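Local coordinates for protein elongation factor G (Thermus thermophilus, PDB 2DY1) that binds GTP and a magnesium ion and, as a member of the elongation factor G family, probably acts as a GTPase in translation elongation, at residues E192-P195 with E196-E199; R198-V201 with Q202-Q206. All coordinates share one frame; numbering follows the deposited sequence.

Overall arrangement
Contacts 1 and 2 overlap at Arg198 and Glu199 along the chain, with centres about 9 Å apart, and together trace how strand 187-191 gives way to helix 198-213. Contact 1 (192-195 with 196-199) is the turn that leads into the helix; contact 2 (198-201 with 202-206) lies on its first turns. The two also meet through packing of Val193 CG1 on Val201 CG2, 4.0 Å apart. All four segments belong to the GTP-binding domain, and strand 187-191 is an outermost strand of its ten-stranded mixed sheet. Both contacts lie at the surface, away from the nucleotide and magnesium sites, and join the end of that edge strand to the start of the helix.

Contact 1 of 2, residues E192-P195 with E196-E199; sequences EVPP and EERE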
loop_
_atom_site.group_PDB
_atom_site.type_symbol
_atom_site.label_atom_id
_atom_site.label_comp_id
_atom_site.label_asym_id
_atom_site.label_seq_id
_atom_site.Cartn_x
_atom_site.Cartn_y
_atom_site.Cartn_z
ATOM N N GLU A 192 43.001 16.570 -4.625
ATOM C CA GLU A 192 43.361 17.163 -3.349
ATOM C C GLU A 192 42.127 17.786 -2.725
ATOM O O GLU A 192 41.235 18.240 -3.448
ATOM C CB GLU A 192 44.391 18.282 -3.557
ATOM C CG GLU A 192 45.679 17.818 -4.147
ATOM C CD GLU A 192 46.631 17.317 -3.087
ATOM O OE1 GLU A 192 46.177 17.027 -1.957
ATOM O OE2 GLU A 192 47.832 17.206 -3.386
ATOM N N VAL A 193 42.061 17.796 -1.396
ATOM C CA VAL A 193 40.950 18.457 -0.724
ATOM C C VAL A 193 41.297 19.930 -0.925
ATOM O O VAL A 193 42.401 20.366 -0.569
ATOM C CB VAL A 193 40.915 18.173 0.788
ATOM C CG1 VAL A 193 39.871 19.067 1.441
ATOM C CG2 VAL A 193 40.591 16.698 1.048
ATOM N N PRO A 194 40.382 20.711 -1.523
ATOM C CA PRO A 194 40.677 22.129 -1.739
ATOM C C PRO A 194 41.079 22.834 -0.433
ATOM O O PRO A 194 40.461 22.617 0.606
ATOM C CB PRO A 194 39.367 22.673 -2.303
ATOM C CG PRO A 194 38.783 21.499 -3.008
ATOM C CD PRO A 194 39.044 20.367 -2.041
ATOM N N PRO A 195 42.099 23.701 -0.487
ATOM C CA PRO A 195 42.610 24.457 0.668
ATOM C C PRO A 195 41.488 25.176 1.428
ATOM O O PRO A 195 41.403 25.133 2.662
ATOM C CB PRO A 195 43.587 25.441 0.024
ATOM C CG PRO A 195 44.085 24.690 -1.165
ATOM C CD PRO A 195 42.854 24.025 -1.708
ATOM N N GLU A 196 40.620 25.833 0.677
ATOM C CA GLU A 196 39.508 26.567 1.262
ATOM C C GLU A 196 38.454 25.692 1.933
ATOM O O GLU A 196 37.589 26.206 2.636
ATOM C CB GLU A 196 38.851 27.416 0.182
ATOM C CG GLU A 196 39.791 28.450 -0.396
ATOM C CD GLU A 196 39.288 29.024 -1.698
ATOM O OE1 GLU A 196 38.244 29.712 -1.686
ATOM O OE2 GLU A 196 39.938 28.780 -2.736
ATOM N N GLU A 197 38.528 24.380 1.722
ATOM C CA GLU A 197 37.556 23.456 2.297
ATOM C C GLU A 197 38.093 22.703 3.503
ATOM O O GLU A 197 37.322 22.119 4.263
ATOM C CB GLU A 197 37.158 22.386 1.273
ATOM C CG GLU A 197 36.472 22.859 0.009
ATOM C CD GLU A 197 34.975 22.965 0.164
ATOM O OE1 GLU A 197 34.272 22.897 -0.868
ATOM O OE2 GLU A 197 34.497 23.126 1.309
ATOM N N ARG A 198 39.408 22.709 3.676
ATOM C CA ARG A 198 40.001 21.922 4.744
ATOM C C ARG A 198 39.497 22.099 6.153
ATOM O O ARG A 198 39.291 21.109 6.853
ATOM C CB ARG A 198 41.511 22.057 4.676
ATOM C CG ARG A 198 41.991 21.401 3.416
ATOM C CD ARG A 198 43.461 21.538 3.188
ATOM N NE ARG A 198 43.750 20.975 1.877
ATOM C CZ ARG A 198 44.952 20.614 1.462
ATOM N NH1 ARG A 198 46.014 20.760 2.255
ATOM N NH2 ARG A 198 45.083 20.087 0.260
ATOM N N GLU A 199 39.281 23.335 6.576
ATOM C CA GLU A 199 38.788 23.550 7.927
ATOM C C GLU A 199 37.396 22.941 8.118
ATOM O O GLU A 199 37.123 22.317 9.146
ATOM C CB GLU A 199 38.769 25.042 8.260
ATOM C CG GLU A 199 40.146 25.682 8.151
ATOM C CD GLU A 199 40.234 27.023 8.848
ATOM O OE1 GLU A 199 39.331 27.864 8.645
ATOM O OE2 GLU A 199 41.216 27.237 9.592
HETATM O O HOH W 1 39.925 25.753 4.992
#
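Arg198 reaches back to Val193 and grips its carbonyl side-on, NE and NH2 both donating to the one oxygen. The Arg198 NH2 to Val193 O bond is 2.8 Å long and lies in the carbonyl plane, whereas NE, 2.9 Å from the same Val193 O, sits above that plane; the oxygen itself is only 3° out of the guanidinium plane. The arginine gets there because CG lies beside its backbone N (chi1 -67°) and the chain then runs extended to NE, passing Val193 CG1 with its CG at 3.7 Å. Glu192 OE1 adds only a long ion pair to Arg198 NH2, at 3.9 Å. One residue earlier, Glu197 lies alongside Pro194, its CG 3.7 Å from Pro194 CB, and its bend at chi2 (-87°) leads the carboxylate away to a salt bridge with Arg200. In the backbone, Glu197 N donates to Pro194 O at 2.8 Å, and Arg198 N donates to Pro195 O at 3.3 Å. A water carries the pattern on, donating to Pro195 O and accepting from Glu199 N. The turn is thus held by N-H donors on loop carbonyls, two of them from the charged guanidinium, which ties the helix start to Val193; the ion pair to Glu192 is too long to count for much.

Contact 2 of 2, residues R198-V201 with Q202-Q206; sequences RERV and QRFRQ
The Arg203 guanidinium has the backbone side of Arg200 over one face, Arg200 CA lying 3.8 Å above the plane and offset toward the rim, with Arg200 CG over the same group at 3.7 Å from Arg203 NH1. The Phe204 ring is met at its edge instead: Arg200 CG lies in the ring plane, 3.7 Å from Phe204 CE2, and Arg200 O stands 3.3 Å from Phe204 CD2. Arg200 is therefore the common partner, its aliphatic chain running beside the phenylalanine and crossing the arginine obliquely. Its CG points opposite the backbone N (chi1 -178°), which sets the methylenes against both neighbours; the bend at chi3 (56°) then carries the guanidinium onward to its salt bridge with Glu197 and a cation-pi contact with Tyr143. The two guanidinium planes are turned 63° apart, and that of Arg203 meets the aliphatic part of Arg200, not its charged end: Arg200 NE and Arg203 NH1 stay 5.4 Å apart. An alanine in place of the phenylalanine would probably take away the ring edge beside Arg200 CG and leave a gap there. Regular i to i+4 bonds frame the packing: Phe204 N donates to Arg200 O at 3.0 Å, and Arg205 N to Val201 O at 2.9 Å. In the fold, helix 198-213 packs against strand 156-165, an inner strand of the ten-stranded sheet: Phe204 touches Pro158 and Leu161 there and, with Arg205, Val175 in a loop, while Val201 rests on Val193 of the loop that follows strand 187-191.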
loop_
_atom_site.group_PDB
_atom_site.type_symbol
_atom_site.label_atom_id
_atom_site.label_comp_id
_atom_site.label_asym_id
_atom_site.label_seq_id
_atom_site.Cartn_x
_atom_site.Cartn_y
_atom_site.Cartn_z
ATOM N N ARG A 198 39.408 22.709 3.676
ATOM C CA ARG A 198 40.001 21.922 4.744
ATOM C C ARG A 198 39.497 22.099 6.153
ATOM O O ARG A 198 39.291 21.109 6.853
ATOM C CB ARG A 198 41.511 22.057 4.676
ATOM C CG ARG A 198 41.991 21.401 3.416
ATOM C CD ARG A 198 43.461 21.538 3.188
ATOM N NE ARG A 198 43.750 20.975 1.877
ATOM C CZ ARG A 198 44.952 20.614 1.462
ATOM N NH1 ARG A 198 46.014 20.760 2.255
ATOM N NH2 ARG A 198 45.083 20.087 0.260
ATOM N N GLU A 199 39.281 23.335 6.576
ATOM C CA GLU A 199 38.788 23.550 7.927
ATOM C C GLU A 199 37.396 22.941 8.118
ATOM O O GLU A 199 37.123 22.317 9.146
ATOM C CB GLU A 199 38.769 25.042 8.260
ATOM C CG GLU A 199 40.146 25.682 8.151
ATOM C CD GLU A 199 40.234 27.023 8.848
ATOM O OE1 GLU A 199 39.331 27.864 8.645
ATOM O OE2 GLU A 199 41.216 27.237 9.592
ATOM N N ARG A 200 36.524 23.092 7.125
ATOM C CA ARG A 200 35.176 22.540 7.251
ATOM C C ARG A 200 35.232 21.017 7.224
ATOM O O ARG A 200 34.525 20.352 7.981
ATOM C CB ARG A 200 34.257 23.049 6.128
ATOM C CG ARG A 200 32.815 22.529 6.271
ATOM C CD ARG A 200 31.801 23.333 5.451
ATOM N NE ARG A 200 32.164 23.389 4.037
ATOM C CZ ARG A 200 31.486 24.067 3.114
ATOM N NH1 ARG A 200 31.902 24.065 1.851
ATOM N NH2 ARG A 200 30.398 24.740 3.456
ATOM N N VAL A 201 36.068 20.461 6.351
ATOM C CA VAL A 201 36.197 19.011 6.270
ATOM C C VAL A 201 36.671 18.468 7.609
ATOM O O VAL A 201 36.171 17.446 8.089
ATOM C CB VAL A 201 37.187 18.599 5.182
ATOM C CG1 VAL A 201 37.457 17.108 5.261
ATOM C CG2 VAL A 201 36.620 18.951 3.823
ATOM N N GLN A 202 37.630 19.163 8.216
ATOM C CA GLN A 202 38.159 18.743 9.506
ATOM C C GLN A 202 37.074 18.765 10.583
ATOM O O GLN A 202 37.003 17.864 11.420
ATOM C CB GLN A 202 39.328 19.648 9.916
ATOM C CG GLN A 202 40.657 18.919 10.039
ATOM C CD GLN A 202 40.582 17.700 10.951
ATOM O OE1 GLN A 202 40.063 17.772 12.064
ATOM N NE2 GLN A 202 41.112 16.576 10.482
ATOM N N ARG A 203 36.229 19.793 10.559
ATOM C CA ARG A 203 35.141 19.925 11.525
ATOM C C ARG A 203 34.197 18.733 11.402
ATOM O O ARG A 203 33.791 18.130 12.403
ATOM C CB ARG A 203 34.371 21.213 11.257
ATOM C CG ARG A 203 33.326 21.578 12.281
ATOM C CD ARG A 203 32.407 22.651 11.705
ATOM N NE ARG A 203 33.147 23.684 10.976
ATOM C CZ ARG A 203 32.683 24.297 9.889
ATOM N NH1 ARG A 203 31.484 23.982 9.409
ATOM N NH2 ARG A 203 33.419 25.215 9.273
ATOM N N PHE A 204 33.831 18.398 10.170
ATOM C CA PHE A 204 32.942 17.261 9.967
ATOM C C PHE A 204 33.596 15.959 10.414
ATOM O O PHE A 204 32.920 15.070 10.944
ATOM C CB PHE A 204 32.531 17.163 8.492
ATOM C CG PHE A 204 31.315 17.975 8.153
ATOM C CD1 PHE A 204 30.031 17.485 8.410
ATOM C CD2 PHE A 204 31.442 19.252 7.619
ATOM C CE1 PHE A 204 28.914 18.256 8.138
ATOM C CE2 PHE A 204 30.328 20.020 7.351
ATOM C CZ PHE A 204 29.062 19.523 7.610
ATOM N N ARG A 205 34.897 15.824 10.194
ATOM C CA ARG A 205 35.563 14.595 10.601
ATOM C C ARG A 205 35.490 14.436 12.120
ATOM O O ARG A 205 35.215 13.340 12.632
ATOM C CB ARG A 205 37.025 14.586 10.135
ATOM C CG ARG A 205 37.752 13.323 10.543
ATOM C CD ARG A 205 39.133 13.182 9.949
ATOM N NE ARG A 205 39.692 11.902 10.381
ATOM C CZ ARG A 205 40.810 11.358 9.914
ATOM N NH1 ARG A 205 41.520 11.977 8.976
ATOM N NH2 ARG A 205 41.213 10.184 10.388
ATOM N N GLN A 206 35.721 15.532 12.835
ATOM C CA GLN A 206 35.681 15.523 14.297
ATOM C C GLN A 206 34.279 15.139 14.762
ATOM O O GLN A 206 34.107 14.390 15.721
ATOM C CB GLN A 206 36.016 16.909 14.857
ATOM C CG GLN A 206 37.303 17.530 14.337
ATOM C CD GLN A 206 37.547 18.931 14.896
ATOM O OE1 GLN A 206 36.687 19.813 14.800
ATOM N NE2 GLN A 206 38.725 19.138 15.479
#